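Local atomic coordinates of regulatory protein YycH-like domain-containing protein (Eubacterium rectale, PDB entry 5COZ), a protein that is of unknown function but carries a YycH-like domain and is probably an exported, membrane-attached lipoprotein. Residues 319-325 against 343-349; 269-274 against 349-353. All coordinates share one frame; numbering follows the deposited sequence.

Contact 1: 319-325 against 343-349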
loop_
_atom_site.group_PDB
_atom_site.type_symbol
_atom_site.label_atom_id
_atom_site.label_comp_id
_atom_site.label_asym_id
_atom_site.label_seq_id
_atom_site.Cartn_x
_atom_site.Cartn_y
_atom_site.Cartn_z
ATOM N N PRO A 319 13.413 2.457 9.946
ATOM C CA PRO A 319 12.126 3.148 10.072
ATOM C C PRO A 319 12.182 4.553 9.509
ATOM O O PRO A 319 13.195 5.274 9.655
ATOM C CB PRO A 319 11.893 3.197 11.592
ATOM C CG PRO A 319 13.307 3.242 12.178
ATOM C CD PRO A 319 14.096 2.330 11.256
ATOM N N VAL A 320 11.069 4.946 8.909
ATOM C CA VAL A 320 10.884 6.280 8.360
ATOM C C VAL A 320 9.520 6.805 8.785
ATOM O O VAL A 320 8.581 6.026 9.010
ATOM C CB VAL A 320 11.012 6.309 6.792
ATOM C CG1 VAL A 320 12.432 5.966 6.367
ATOM C CG2 VAL A 320 9.992 5.396 6.091
ATOM N N TRP A 321 9.402 8.136 8.857
ATOM C CA TRP A 321 8.117 8.816 8.937
ATOM C C TRP A 321 7.798 9.349 7.551
ATOM O O TRP A 321 8.627 10.072 6.978
ATOM C CB TRP A 321 8.163 9.970 9.943
ATOM C CG TRP A 321 8.102 9.559 11.377
ATOM C CD1 TRP A 321 9.104 9.653 12.299
ATOM C CD2 TRP A 321 6.939 9.115 12.088
ATOM N NE1 TRP A 321 8.645 9.263 13.543
ATOM C CE2 TRP A 321 7.312 8.954 13.446
ATOM C CE3 TRP A 321 5.616 8.827 11.709
ATOM C CZ2 TRP A 321 6.410 8.530 14.432
ATOM C CZ3 TRP A 321 4.710 8.419 12.691
ATOM C CH2 TRP A 321 5.112 8.266 14.030
ATOM N N VAL A 322 6.649 8.946 6.990
ATOM C CA VAL A 322 6.235 9.389 5.663
ATOM C C VAL A 322 5.099 10.370 5.840
ATOM O O VAL A 322 4.162 10.090 6.594
ATOM C CB VAL A 322 5.791 8.212 4.755
ATOM C CG1 VAL A 322 5.545 8.730 3.334
ATOM C CG2 VAL A 322 6.861 7.116 4.734
ATOM N N VAL A 323 5.158 11.512 5.143
ATOM C CA VAL A 323 4.065 12.473 5.121
ATOM C C VAL A 323 3.502 12.484 3.714
ATOM O O VAL A 323 4.194 12.819 2.762
ATOM C CB VAL A 323 4.492 13.900 5.558
ATOM C CG1 VAL A 323 3.297 14.867 5.527
ATOM C CG2 VAL A 323 5.108 13.861 6.952
ATOM N N TYR A 324 2.218 12.119 3.594
ATOM C CA TYR A 324 1.519 12.126 2.318
ATOM C C TYR A 324 0.698 13.388 2.273
ATOM O O TYR A 324 0.033 13.719 3.272
ATOM C CB TYR A 324 0.609 10.890 2.193
ATOM C CG TYR A 324 1.363 9.580 2.297
ATOM C CD1 TYR A 324 1.517 8.939 3.527
ATOM C CD2 TYR A 324 1.812 8.919 1.155
ATOM C CE1 TYR A 324 2.141 7.690 3.623
ATOM C CE2 TYR A 324 2.447 7.677 1.243
ATOM C CZ TYR A 324 2.572 7.052 2.471
ATOM O OH TYR A 324 3.216 5.842 2.568
ATOM N N TYR A 325 0.771 14.121 1.137
ATOM C CA TYR A 325 0.016 15.350 1.033
ATOM C C TYR A 325 -0.425 15.585 -0.386
ATOM O O TYR A 325 0.129 15.005 -1.308
ATOM C CB TYR A 325 0.860 16.545 1.565
ATOM C CG TYR A 325 2.054 16.897 0.697
ATOM C CD1 TYR A 325 3.279 16.259 0.866
ATOM C CD2 TYR A 325 1.973 17.917 -0.254
ATOM C CE1 TYR A 325 4.389 16.605 0.086
ATOM C CE2 TYR A 325 3.068 18.262 -1.042
ATOM C CZ TYR A 325 4.269 17.595 -0.876
ATOM O OH TYR A 325 5.359 17.966 -1.653
ATOM N N LEU A 343 1.406 13.739 -3.417
ATOM C CA LEU A 343 2.841 13.834 -3.228
ATOM C C LEU A 343 3.217 13.287 -1.851
ATOM O O LEU A 343 2.340 12.901 -1.065
ATOM C CB LEU A 343 3.244 15.300 -3.368
ATOM C CG LEU A 343 2.944 15.938 -4.744
ATOM C CD1 LEU A 343 3.110 17.443 -4.685
ATOM C CD2 LEU A 343 3.857 15.360 -5.836
ATOM N N TYR A 344 4.527 13.208 -1.570
ATOM C CA TYR A 344 4.928 12.695 -0.269
ATOM C C TYR A 344 6.335 13.169 0.054
ATOM O O TYR A 344 7.120 13.518 -0.839
ATOM C CB TYR A 344 4.834 11.141 -0.235
ATOM C CG TYR A 344 5.883 10.481 -1.095
ATOM C CD1 TYR A 344 5.750 10.425 -2.480
ATOM C CD2 TYR A 344 7.002 9.890 -0.527
ATOM C CE1 TYR A 344 6.759 9.885 -3.284
ATOM C CE2 TYR A 344 7.987 9.301 -1.314
ATOM C CZ TYR A 344 7.869 9.312 -2.687
ATOM O OH TYR A 344 8.879 8.745 -3.417
ATOM N N ASP A 345 6.648 13.136 1.361
ATOM C CA ASP A 345 7.966 13.419 1.894
ATOM C C ASP A 345 8.338 12.288 2.840
ATOM O O ASP A 345 7.458 11.637 3.413
ATOM C CB ASP A 345 7.997 14.778 2.590
ATOM C CG ASP A 345 8.156 15.932 1.600
ATOM O OD1 ASP A 345 9.117 15.895 0.782
ATOM O OD2 ASP A 345 7.333 16.882 1.649
ATOM N N VAL A 346 9.639 12.033 2.992
ATOM C CA VAL A 346 10.120 10.930 3.818
ATOM C C VAL A 346 11.208 11.422 4.742
ATOM O O VAL A 346 12.113 12.124 4.294
ATOM C CB VAL A 346 10.653 9.747 2.963
ATOM C CG1 VAL A 346 10.994 8.547 3.852
ATOM C CG2 VAL A 346 9.652 9.312 1.900
ATOM N N TYR A 347 11.125 11.032 6.008
ATOM C CA TYR A 347 12.107 11.384 7.024
ATOM C C TYR A 347 12.702 10.151 7.648
ATOM O O TYR A 347 11.965 9.226 7.971
ATOM C CB TYR A 347 11.420 12.201 8.139
ATOM C CG TYR A 347 10.972 13.562 7.680
ATOM C CD1 TYR A 347 9.768 13.731 6.992
ATOM C CD2 TYR A 347 11.713 14.699 7.990
ATOM C CE1 TYR A 347 9.376 14.989 6.535
ATOM C CE2 TYR A 347 11.323 15.956 7.555
ATOM C CZ TYR A 347 10.159 16.097 6.826
ATOM O OH TYR A 347 9.825 17.363 6.437
ATOM N N ASP A 348 14.004 10.171 7.894
ATOM C CA ASP A 348 14.629 9.140 8.724
ATOM C C ASP A 348 13.929 9.223 10.103
ATOM O O ASP A 348 13.865 10.315 10.697
ATOM C CB ASP A 348 16.136 9.429 8.803
ATOM C CG ASP A 348 16.955 8.510 9.691
ATOM O OD1 ASP A 348 16.443 8.107 10.770
ATOM O OD2 ASP A 348 18.138 8.262 9.350
ATOM N N ALA A 349 13.370 8.092 10.607
ATOM C CA ALA A 349 12.581 8.229 11.844
ATOM C C ALA A 349 13.439 8.478 13.073
ATOM O O ALA A 349 12.915 9.007 14.053
ATOM C CB ALA A 349 11.705 7.002 12.064
HETATM O O HOH W 1 15.962 5.430 9.732
HETATM O O HOH W 2 7.630 16.271 -1.854
#

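Contact 2: 269-274 against 349-353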
loop_
_atom_site.group_PDB
_atom_site.type_symbol
_atom_site.label_atom_id
_atom_site.label_comp_id
_atom_site.label_asym_id
_atom_site.label_seq_id
_atom_site.Cartn_x
_atom_site.Cartn_y
_atom_site.Cartn_z
ATOM N N GLU A 269 20.866 -2.135 14.513
ATOM C CA GLU A 269 20.832 -1.130 15.572
ATOM C C GLU A 269 19.405 -0.947 16.053
ATOM O O GLU A 269 18.459 -1.388 15.407
ATOM C CB GLU A 269 21.429 0.207 15.099
ATOM C CG GLU A 269 20.696 0.823 13.920
ATOM C CD GLU A 269 21.387 1.954 13.181
ATOM O OE1 GLU A 269 22.468 2.404 13.631
ATOM O OE2 GLU A 269 20.840 2.391 12.141
ATOM N N THR A 270 19.261 -0.386 17.229
ATOM C CA THR A 270 17.960 -0.091 17.807
ATOM C C THR A 270 18.071 1.296 18.379
ATOM O O THR A 270 19.090 1.658 18.969
ATOM C CB THR A 270 17.542 -1.113 18.872
ATOM O OG1 THR A 270 17.710 -2.445 18.365
ATOM C CG2 THR A 270 16.098 -0.896 19.363
ATOM N N GLY A 271 17.020 2.058 18.230
ATOM C CA GLY A 271 17.024 3.393 18.791
ATOM C C GLY A 271 15.624 3.902 18.927
ATOM O O GLY A 271 14.674 3.324 18.384
ATOM N N GLU A 272 15.505 5.037 19.592
ATOM C CA GLU A 272 14.235 5.699 19.772
ATOM C C GLU A 272 13.973 6.585 18.580
ATOM O O GLU A 272 14.857 7.333 18.153
ATOM C CB GLU A 272 14.318 6.552 21.047
ATOM C CG GLU A 272 12.987 7.073 21.526
ATOM C CD GLU A 272 13.012 7.582 22.956
ATOM O OE1 GLU A 272 13.999 7.315 23.680
ATOM O OE2 GLU A 272 12.037 8.257 23.353
ATOM N N ILE A 273 12.769 6.495 18.030
ATOM C CA ILE A 273 12.386 7.370 16.930
ATOM C C ILE A 273 11.795 8.656 17.471
ATOM O O ILE A 273 11.404 8.731 18.638
ATOM C CB ILE A 273 11.410 6.679 15.944
ATOM C CG1 ILE A 273 10.018 6.410 16.601
ATOM C CG2 ILE A 273 12.063 5.408 15.358
ATOM C CD1 ILE A 273 8.969 5.968 15.612
ATOM N N LEU A 274 11.725 9.659 16.618
ATOM C CA LEU A 274 11.100 10.926 16.944
ATOM C C LEU A 274 9.607 10.776 17.065
ATOM O O LEU A 274 8.997 9.989 16.329
ATOM C CB LEU A 274 11.389 11.922 15.805
ATOM C CG LEU A 274 12.820 12.442 15.719
ATOM C CD1 LEU A 274 13.027 13.216 14.429
ATOM C CD2 LEU A 274 13.155 13.319 16.943
ATOM N N ALA A 349 13.370 8.092 10.607
ATOM C CA ALA A 349 12.581 8.229 11.844
ATOM C C ALA A 349 13.439 8.478 13.073
ATOM O O ALA A 349 12.915 9.007 14.053
ATOM C CB ALA A 349 11.705 7.002 12.064
ATOM N N TYR A 350 14.726 8.109 13.041
ATOM C CA TYR A 350 15.606 8.349 14.185
ATOM C C TYR A 350 16.106 9.767 14.198
ATOM O O TYR A 350 16.123 10.381 15.259
ATOM C CB TYR A 350 16.844 7.443 14.171
ATOM C CG TYR A 350 16.578 5.957 14.157
ATOM C CD1 TYR A 350 15.910 5.332 15.214
ATOM C CD2 TYR A 350 17.045 5.164 13.116
ATOM C CE1 TYR A 350 15.708 3.947 15.218
ATOM C CE2 TYR A 350 16.830 3.792 13.097
ATOM C CZ TYR A 350 16.221 3.181 14.182
ATOM O OH TYR A 350 16.027 1.819 14.114
ATOM N N THR A 351 16.589 10.261 13.046
ATOM C CA THR A 351 17.274 11.548 13.038
ATOM C C THR A 351 16.436 12.714 12.584
ATOM O O THR A 351 16.826 13.851 12.847
ATOM C CB THR A 351 18.520 11.476 12.141
ATOM O OG1 THR A 351 18.105 11.348 10.767
ATOM C CG2 THR A 351 19.483 10.349 12.524
ATOM N N GLY A 352 15.345 12.455 11.875
ATOM C CA GLY A 352 14.540 13.516 11.279
ATOM C C GLY A 352 15.145 14.052 9.992
ATOM O O GLY A 352 14.634 15.028 9.458
ATOM N N GLU A 353 16.240 13.438 9.486
ATOM C CA GLU A 353 16.817 13.825 8.179
ATOM C C GLU A 353 15.716 13.744 7.127
ATOM O O GLU A 353 15.094 12.693 6.979
ATOM C CB GLU A 353 17.942 12.866 7.789
ATOM C CG GLU A 353 18.475 13.130 6.376
ATOM C CD GLU A 353 19.592 12.217 5.905
ATOM O OE1 GLU A 353 20.042 11.343 6.685
ATOM O OE2 GLU A 353 20.002 12.369 4.728
HETATM O O HOH W 3 15.341 9.975 17.806
#

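Contact 1: 319-325 against 343-349
The antiparallel beta hairpin of strands 314-330 and 338-348 joins Trp321, Val323 and Tyr325 to Tyr347, Asp345 and Leu343 as hydrogen-bonded pairs. Each pair exchanges two backbone bonds, while Val322-Val346 and Tyr324-Tyr344 are the intervening non-hydrogen-bonded pairs. Beyond the last regular pair, Ala349 N still donates to Pro319 O at 3.0 Å.

On the face carrying Tyr325, the ring has CG between the backbone N and the carbonyl carbon (chi1 69°), which turns it back across the neighbouring strand. Leu343 CB then lies over one ring face, 3.8 Å from the centroid, a CH-pi contact. The same ring passes obliquely by the Asp345 carboxylate, their planes 21° apart and Tyr325 CE1 3.3 Å from Asp345 OD2. That oxygen forms a salt bridge with Lys286 of helix 276-288, which packs against this face. A water whose oxygen lies 2.8 Å from Tyr325 OH, at the ring edge and in its plane, donates to Tyr344 O. Farther along, Trp321 CD1 meets Ala349 CB at 3.7 Å, and its NE1 donates to Leu274 O.

On the other face, Val320 CB touches Val346 CG1 at 3.7 Å, and Tyr324 CD2 packs on Tyr344 CB at 4.0 Å. Val322 CG1 lies over one face of the Tyr324 ring, toward its rim, and the ring's hydroxyl is hydrogen-bonded to Glu304 of strand 295-311. The alternation of hydrogen-bonded and non-hydrogen-bonded pairs is that of an antiparallel beta hairpin, here buried within a mixed sheet.

Contact 2: 269-274 against 349-353
Leu274 and Ile273 meet Ala349 and Tyr350 where the end of strand 262-272 runs past the turn after strand 338-348. The evidence for a defined junction is a single direct backbone bond: Leu274 N donates to Ala349 O at 2.9 Å, almost straight (170° at the hydrogen) and nearly collinear with the carbonyl. A water lies beside it, donating to both Glu272 O and Tyr350 O, and so bridges the two backbones a second time.

Around these bonds the side chains close in. Ile273 CG2 touches Ala349 CB at 3.7 Å and also approaches Tyr350 CD1. The Tyr350 ring has CG anti to its own carbonyl carbon (chi1 -58°), and this brings its edge up to the strand. Gly271 O lies near the ring plane, 3.4 Å from Tyr350 CE1, with Glu272 O beside CD1 at the same edge. Leu274 extends over the turn, where CD1 rests 3.5 Å from Gly352 CA. With an alanine in place of Leu274 the CD1 methyl that rests on Gly352 is gone, which would probably open a gap above the glycine.

Farther out, the Tyr350 hydroxyl is hydrogen-bonded to Ser61 OG and Val59 O of strand 58-66, which pairs with strand 262-272, so the ring is fixed at its far end as well. The Tyr350 and Thr351 amides both bond Asp348 OD1, and Gly352 O accepts from Lys282 of helix 276-288. Thr351 closes an ST turn, its OG1 accepting from Glu353 N at 3.1 Å.

Overall arrangement
Following the chain from the N terminus, 269-274 comes first, at the end of strand 262-272. Helix 276-288 and strand 295-311 follow, then strand 314-330 supplies 319-325. The chain turns back over 17 residues into 343-349, and contact 1 closes that hairpin. Its last residue, Ala349, also begins 349-353, whose return to 269-274 closes the 74-residue loop of contact 2. Contact 1 is therefore nested within contact 2, and the two centres lie about 13 Å apart. Together they tie the hairpin 314-348 to another strand of the same mixed sheet and to helix 276-288, with Asp348 N to Glu353 O a further probable bond between them.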